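Side-chain contacts in probable glutathione reductase (Sinorhizobium meliloti, PDB 4DNA), which probably reduces glutathione disulfide to glutathione with electrons from NADPH, working as a homodimer with one FAD bound per subunit: residues Glu204-Phe209 and Arg215-Ala220; Glu360-Phe365 and Tyr454-Gly459. All coordinates share one frame; numbering follows the deposited sequence.

Interaction 1 (Glu204-Phe209 and Arg215-Ala220)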
loop_
_atom_site.group_PDB
_atom_site.type_symbol
_atom_site.label_atom_id
_atom_site.label_comp_id
_atom_site.label_asym_id
_atom_site.label_seq_id
_atom_site.Cartn_x
_atom_site.Cartn_y
_atom_site.Cartn_z
ATOM N N GLU A 204 -14.643 21.852 -11.333
ATOM C CA GLU A 204 -13.801 20.653 -11.342
ATOM C C GLU A 204 -14.319 19.625 -10.354
ATOM O O GLU A 204 -14.848 19.991 -9.307
ATOM C CB GLU A 204 -12.353 21.012 -11.016
ATOM C CG GLU A 204 -11.855 22.237 -11.778
ATOM C CD GLU A 204 -10.377 22.535 -11.603
ATOM O OE1 GLU A 204 -9.622 21.660 -11.145
ATOM O OE2 GLU A 204 -9.974 23.659 -11.948
ATOM N N ILE A 205 -14.173 18.345 -10.685
ATOM C CA ILE A 205 -14.653 17.249 -9.813
ATOM C C ILE A 205 -13.892 17.209 -8.490
ATOM O O ILE A 205 -12.808 17.773 -8.391
ATOM C CB ILE A 205 -14.556 15.866 -10.490
ATOM C CG1 ILE A 205 -13.123 15.587 -10.941
ATOM C CG2 ILE A 205 -15.534 15.764 -11.648
ATOM C CD1 ILE A 205 -12.898 14.163 -11.395
ATOM N N LEU A 206 -14.460 16.561 -7.473
ATOM C CA LEU A 206 -13.826 16.509 -6.159
ATOM C C LEU A 206 -13.209 17.860 -5.793
ATOM O O LEU A 206 -12.016 17.947 -5.484
ATOM C CB LEU A 206 -12.742 15.433 -6.140
ATOM C CG LEU A 206 -13.115 14.084 -6.727
ATOM C CD1 LEU A 206 -11.891 13.190 -6.773
ATOM C CD2 LEU A 206 -14.202 13.449 -5.886
ATOM N N SER A 207 -14.036 18.899 -5.842
ATOM C CA SER A 207 -13.642 20.290 -5.616
ATOM C C SER A 207 -12.932 20.594 -4.284
ATOM O O SER A 207 -12.274 21.636 -4.163
ATOM C CB SER A 207 -14.888 21.157 -5.685
ATOM O OG SER A 207 -15.818 20.711 -4.712
ATOM N N ARG A 208 -13.084 19.707 -3.298
ATOM C CA ARG A 208 -12.450 19.839 -1.979
ATOM C C ARG A 208 -11.025 19.300 -1.972
ATOM O O ARG A 208 -10.270 19.538 -1.023
ATOM C CB ARG A 208 -13.259 19.085 -0.919
ATOM C CG ARG A 208 -14.582 19.723 -0.545
ATOM C CD ARG A 208 -14.385 20.890 0.410
ATOM N NE ARG A 208 -15.472 20.943 1.388
ATOM C CZ ARG A 208 -15.456 21.661 2.510
ATOM N NH1 ARG A 208 -14.402 22.408 2.824
ATOM N NH2 ARG A 208 -16.503 21.630 3.327
ATOM N N PHE A 209 -10.672 18.575 -3.031
ATOM C CA PHE A 209 -9.385 17.892 -3.130
ATOM C C PHE A 209 -8.289 18.771 -3.734
ATOM O O PHE A 209 -8.567 19.829 -4.326
ATOM C CB PHE A 209 -9.556 16.569 -3.880
ATOM C CG PHE A 209 -10.291 15.523 -3.072
ATOM C CD1 PHE A 209 -11.638 15.687 -2.743
ATOM C CD2 PHE A 209 -9.633 14.392 -2.605
ATOM C CE1 PHE A 209 -12.297 14.740 -1.979
ATOM C CE2 PHE A 209 -10.292 13.446 -1.839
ATOM C CZ PHE A 209 -11.618 13.615 -1.525
ATOM N N ARG A 215 -7.263 17.383 -11.174
ATOM C CA ARG A 215 -6.882 17.414 -12.577
ATOM C C ARG A 215 -6.323 16.075 -13.038
ATOM O O ARG A 215 -6.487 15.694 -14.203
ATOM C CB ARG A 215 -5.857 18.510 -12.830
ATOM C CG ARG A 215 -6.452 19.887 -13.022
ATOM C CD ARG A 215 -6.258 20.762 -11.801
ATOM N NE ARG A 215 -7.007 22.016 -11.913
ATOM C CZ ARG A 215 -6.466 23.226 -12.026
ATOM N NH1 ARG A 215 -7.251 24.290 -12.109
ATOM N NH2 ARG A 215 -5.150 23.387 -12.054
ATOM N N GLY A 216 -5.667 15.366 -12.123
ATOM C CA GLY A 216 -5.020 14.112 -12.459
ATOM C C GLY A 216 -6.028 13.023 -12.706
ATOM O O GLY A 216 -5.926 12.269 -13.677
ATOM N N LEU A 217 -6.999 12.931 -11.806
ATOM C CA LEU A 217 -8.039 11.927 -11.923
ATOM C C LEU A 217 -8.897 12.212 -13.149
ATOM O O LEU A 217 -9.145 11.319 -13.950
ATOM C CB LEU A 217 -8.893 11.842 -10.653
ATOM C CG LEU A 217 -9.950 10.731 -10.716
ATOM C CD1 LEU A 217 -9.317 9.366 -10.917
ATOM C CD2 LEU A 217 -10.839 10.733 -9.482
ATOM N N HIS A 218 -9.338 13.459 -13.285
ATOM C CA HIS A 218 -10.044 13.895 -14.481
ATOM C C HIS A 218 -9.331 13.419 -15.742
ATOM O O HIS A 218 -9.933 12.780 -16.610
ATOM C CB HIS A 218 -10.185 15.417 -14.467
ATOM C CG HIS A 218 -11.056 15.956 -15.570
ATOM N ND1 HIS A 218 -10.611 16.128 -16.821
ATOM C CD2 HIS A 218 -12.384 16.347 -15.572
ATOM C CE1 HIS A 218 -11.605 16.592 -17.587
ATOM N NE2 HIS A 218 -12.691 16.722 -16.820
ATOM N N ALA A 219 -8.035 13.705 -15.847
ATOM C CA ALA A 219 -7.255 13.291 -17.009
ATOM C C ALA A 219 -7.357 11.783 -17.250
ATOM O O ALA A 219 -7.744 11.366 -18.331
ATOM C CB ALA A 219 -5.802 13.744 -16.887
ATOM N N ALA A 220 -7.049 10.981 -16.231
ATOM C CA ALA A 220 -7.011 9.519 -16.357
ATOM C C ALA A 220 -8.365 8.934 -16.729
ATOM O O ALA A 220 -8.445 7.977 -17.505
ATOM C CB ALA A 220 -6.509 8.891 -15.072
#
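Glu204 and Arg215 meet in a bidentate salt bridge in which the guanidinium presents its NE side and gives one N-H to each carboxylate oxygen. Arg215 NE reaches Glu204 OE1 at 2.7 Å. The bond from Arg215 NH1 to Glu204 OE2 (2.8 Å) is nearly straight, with an N-H...O angle of 169°; here the acceptor uses its syn lone pair. The two planes lie 19° apart, so the paired bonds hold both groups close to coplanar. Arg215 points its first bond past the loop, and a bend at chi2 (105°) brings the guanidinium back to Glu204. Beyond this polar edge the contact turns apolar: Ile205 CD1 lies 4.3 Å from His218 CB. Leu206 CD1 touches Leu217 CD2 at 3.8 Å, the two leucines crossing at about a right angle. The loop follows strand 195-199 of the four-stranded parallel sheet in the second, Rossmann-type nucleotide-binding domain, and folds back on helix 211-223, which it leads into. A type I turn from Leu206 to Phe209, with Phe209 N bonded to Leu206 O, makes the reversal. Further out, Arg214 NH2 forms a second salt bridge to Glu204 OE1. Leu206 also packs on Val183 of helix 180-191, part of the predicted NAD-binding site, and together with Leu217 reaches Ile351 of strand 351-355.

Interaction 2 (Glu360-Phe365 and Tyr454-Gly459)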
loop_
_atom_site.group_PDB
_atom_site.type_symbol
_atom_site.label_atom_id
_atom_site.label_comp_id
_atom_site.label_asym_id
_atom_site.label_seq_id
_atom_site.Cartn_x
_atom_site.Cartn_y
_atom_site.Cartn_z
ATOM N N GLU A 360 -4.727 25.605 0.154
ATOM C CA GLU A 360 -4.995 25.983 1.532
ATOM C C GLU A 360 -3.712 26.437 2.202
ATOM O O GLU A 360 -3.690 27.449 2.913
ATOM C CB GLU A 360 -5.558 24.815 2.336
ATOM C CG GLU A 360 -6.800 24.112 1.796
ATOM C CD GLU A 360 -7.319 23.074 2.787
ATOM O OE1 GLU A 360 -7.280 21.848 2.490
ATOM O OE2 GLU A 360 -7.722 23.495 3.898
ATOM N N ALA A 361 -2.644 25.677 1.976
ATOM C CA ALA A 361 -1.377 25.930 2.642
ATOM C C ALA A 361 -0.791 27.247 2.177
ATOM O O ALA A 361 -0.206 27.984 2.970
ATOM C CB ALA A 361 -0.405 24.793 2.396
ATOM N N ALA A 362 -0.967 27.532 0.887
ATOM C CA ALA A 362 -0.495 28.770 0.286
ATOM C C ALA A 362 -1.104 29.968 0.997
ATOM O O ALA A 362 -0.412 30.953 1.231
ATOM C CB ALA A 362 -0.816 28.814 -1.202
ATOM N N ARG A 363 -2.390 29.865 1.340
ATOM C CA ARG A 363 -3.093 30.907 2.088
ATOM C C ARG A 363 -2.699 30.938 3.565
ATOM O O ARG A 363 -2.451 32.006 4.104
ATOM C CB ARG A 363 -4.615 30.760 1.954
ATOM C CG ARG A 363 -5.197 31.227 0.617
ATOM C CD ARG A 363 -6.711 31.405 0.688
ATOM N NE ARG A 363 -7.347 30.207 1.236
ATOM C CZ ARG A 363 -8.018 29.304 0.517
ATOM N NH1 ARG A 363 -8.181 29.471 -0.797
ATOM N NH2 ARG A 363 -8.536 28.233 1.118
ATOM N N LYS A 364 -2.636 29.772 4.204
ATOM C CA LYS A 364 -2.431 29.676 5.644
ATOM C C LYS A 364 -1.018 30.035 6.113
ATOM O O LYS A 364 -0.843 30.592 7.203
ATOM C CB LYS A 364 -2.796 28.269 6.089
ATOM C CG LYS A 364 -2.486 27.916 7.531
ATOM C CD LYS A 364 -3.201 26.630 7.917
ATOM C CE LYS A 364 -2.971 26.316 9.389
ATOM N NZ LYS A 364 -3.759 25.128 9.789
ATOM N N PHE A 365 -0.019 29.709 5.290
ATOM C CA PHE A 365 1.387 29.949 5.609
ATOM C C PHE A 365 2.036 30.876 4.585
ATOM O O PHE A 365 1.655 30.859 3.422
ATOM C CB PHE A 365 2.133 28.628 5.640
ATOM C CG PHE A 365 1.621 27.670 6.665
ATOM C CD1 PHE A 365 1.717 27.964 8.026
ATOM C CD2 PHE A 365 1.058 26.465 6.283
ATOM C CE1 PHE A 365 1.244 27.081 8.985
ATOM C CE2 PHE A 365 0.594 25.570 7.246
ATOM C CZ PHE A 365 0.688 25.880 8.595
ATOM N N TYR A 454 9.056 23.194 -6.339
ATOM C CA TYR A 454 8.780 24.641 -6.401
ATOM C C TYR A 454 8.405 25.180 -5.031
ATOM O O TYR A 454 8.119 24.411 -4.121
ATOM C CB TYR A 454 7.677 24.996 -7.415
ATOM C CG TYR A 454 6.341 24.294 -7.225
ATOM C CD1 TYR A 454 5.353 24.830 -6.404
ATOM C CD2 TYR A 454 6.052 23.110 -7.911
ATOM C CE1 TYR A 454 4.128 24.185 -6.244
ATOM C CE2 TYR A 454 4.831 22.472 -7.764
ATOM C CZ TYR A 454 3.879 23.009 -6.927
ATOM O OH TYR A 454 2.677 22.372 -6.791
ATOM N N ARG A 455 8.414 26.508 -4.915
ATOM C CA ARG A 455 8.077 27.207 -3.679
ATOM C C ARG A 455 6.917 28.163 -3.909
ATOM O O ARG A 455 6.714 28.652 -5.024
ATOM C CB ARG A 455 9.286 27.991 -3.170
ATOM C CG ARG A 455 10.281 27.183 -2.347
ATOM C CD ARG A 455 11.629 27.885 -2.245
ATOM N NE ARG A 455 12.558 27.177 -1.357
ATOM C CZ ARG A 455 13.710 26.597 -1.726
ATOM N NH1 ARG A 455 14.121 26.625 -2.989
ATOM N NH2 ARG A 455 14.462 25.979 -0.811
ATOM N N VAL A 456 6.156 28.424 -2.851
ATOM C CA VAL A 456 5.102 29.435 -2.880
ATOM C C VAL A 456 5.331 30.392 -1.709
ATOM O O VAL A 456 5.474 29.971 -0.560
ATOM C CB VAL A 456 3.681 28.831 -2.820
ATOM C CG1 VAL A 456 2.626 29.913 -2.930
ATOM C CG2 VAL A 456 3.469 27.803 -3.920
ATOM N N ARG A 457 5.404 31.682 -2.024
ATOM C CA ARG A 457 5.655 32.717 -1.029
ATOM C C ARG A 457 4.563 33.757 -1.164
ATOM O O ARG A 457 4.284 34.231 -2.270
ATOM C CB ARG A 457 7.045 33.341 -1.220
ATOM C CG ARG A 457 7.305 34.573 -0.363
ATOM C CD ARG A 457 8.790 34.902 -0.201
ATOM N NE ARG A 457 9.342 34.247 0.989
ATOM C CZ ARG A 457 9.318 34.743 2.234
ATOM N NH1 ARG A 457 8.779 35.936 2.489
ATOM N NH2 ARG A 457 9.839 34.035 3.233
ATOM N N ASN A 458 3.947 34.093 -0.032
ATOM C CA ASN A 458 2.855 35.068 0.032
ATOM C C ASN A 458 1.694 34.710 -0.882
ATOM O O ASN A 458 1.019 35.578 -1.427
ATOM C CB ASN A 458 3.371 36.482 -0.233
ATOM C CG ASN A 458 4.296 36.989 0.866
ATOM O OD1 ASN A 458 5.281 37.686 0.593
ATOM N ND2 ASN A 458 3.976 36.656 2.117
ATOM N N GLY A 459 1.476 33.408 -1.042
ATOM C CA GLY A 459 0.370 32.889 -1.839
ATOM C C GLY A 459 0.652 32.776 -3.329
ATOM O O GLY A 459 -0.208 32.323 -4.091
#
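A chi1 of -177° sets Val456 CG1 opposite the backbone N, and this methyl is the one that meets Ala362 CB, at 4.0 Å. The valine faces the helix from the strand; the alanine methyl, projecting from the flank of the helix, receives it. The backbones approach a little further along, where Gly459, which has no side chain, passes Ala362 O with its CA 3.7 Å away; the two CA atoms are 4.7 Å apart. Asn458 and Gly459 are the central residues of the two-residue, type I' turn of a beta hairpin joining strands 454-457 and 460-461, which accounts for the positive phi of Gly459 (85°). No hydrogen bond crosses between the segments, so this is a small van der Waals contact, away from the annotated sites. It joins helix 358-364 to the antiparallel sheet of the C-terminal, dimerisation-type domain. At the other end of the strand segment, Tyr454 OH bonds Glu358 OE1 at the start of the same helix. Val456 pairs through its backbone with Ile368 of strand 367-375 and also packs on that side chain, while Ala361 reaches both Ile368 and Val394 of strand 389-396, setting the helix against neighbouring strands of the sheet.

How the interactions relate
Interaction 1 closes before interaction 2 opens along the chain. Their centres are 21 Å apart on the same side of the chain's centre; their nearest atoms come to about 5 Å without touching. Segments 204-209 and 215-220 belong to the second nucleotide-binding domain, whereas 360-365 and 454-459 pack a helix onto a strand of the antiparallel sheet near the C-terminus. Strand 351-355, in that sheet, touches both segments of interaction 1, and helix 358-364 of interaction 2 follows it shortly in sequence. The first contact therefore lies where two domains of the subunit meet, while the second lies within the C-terminal domain.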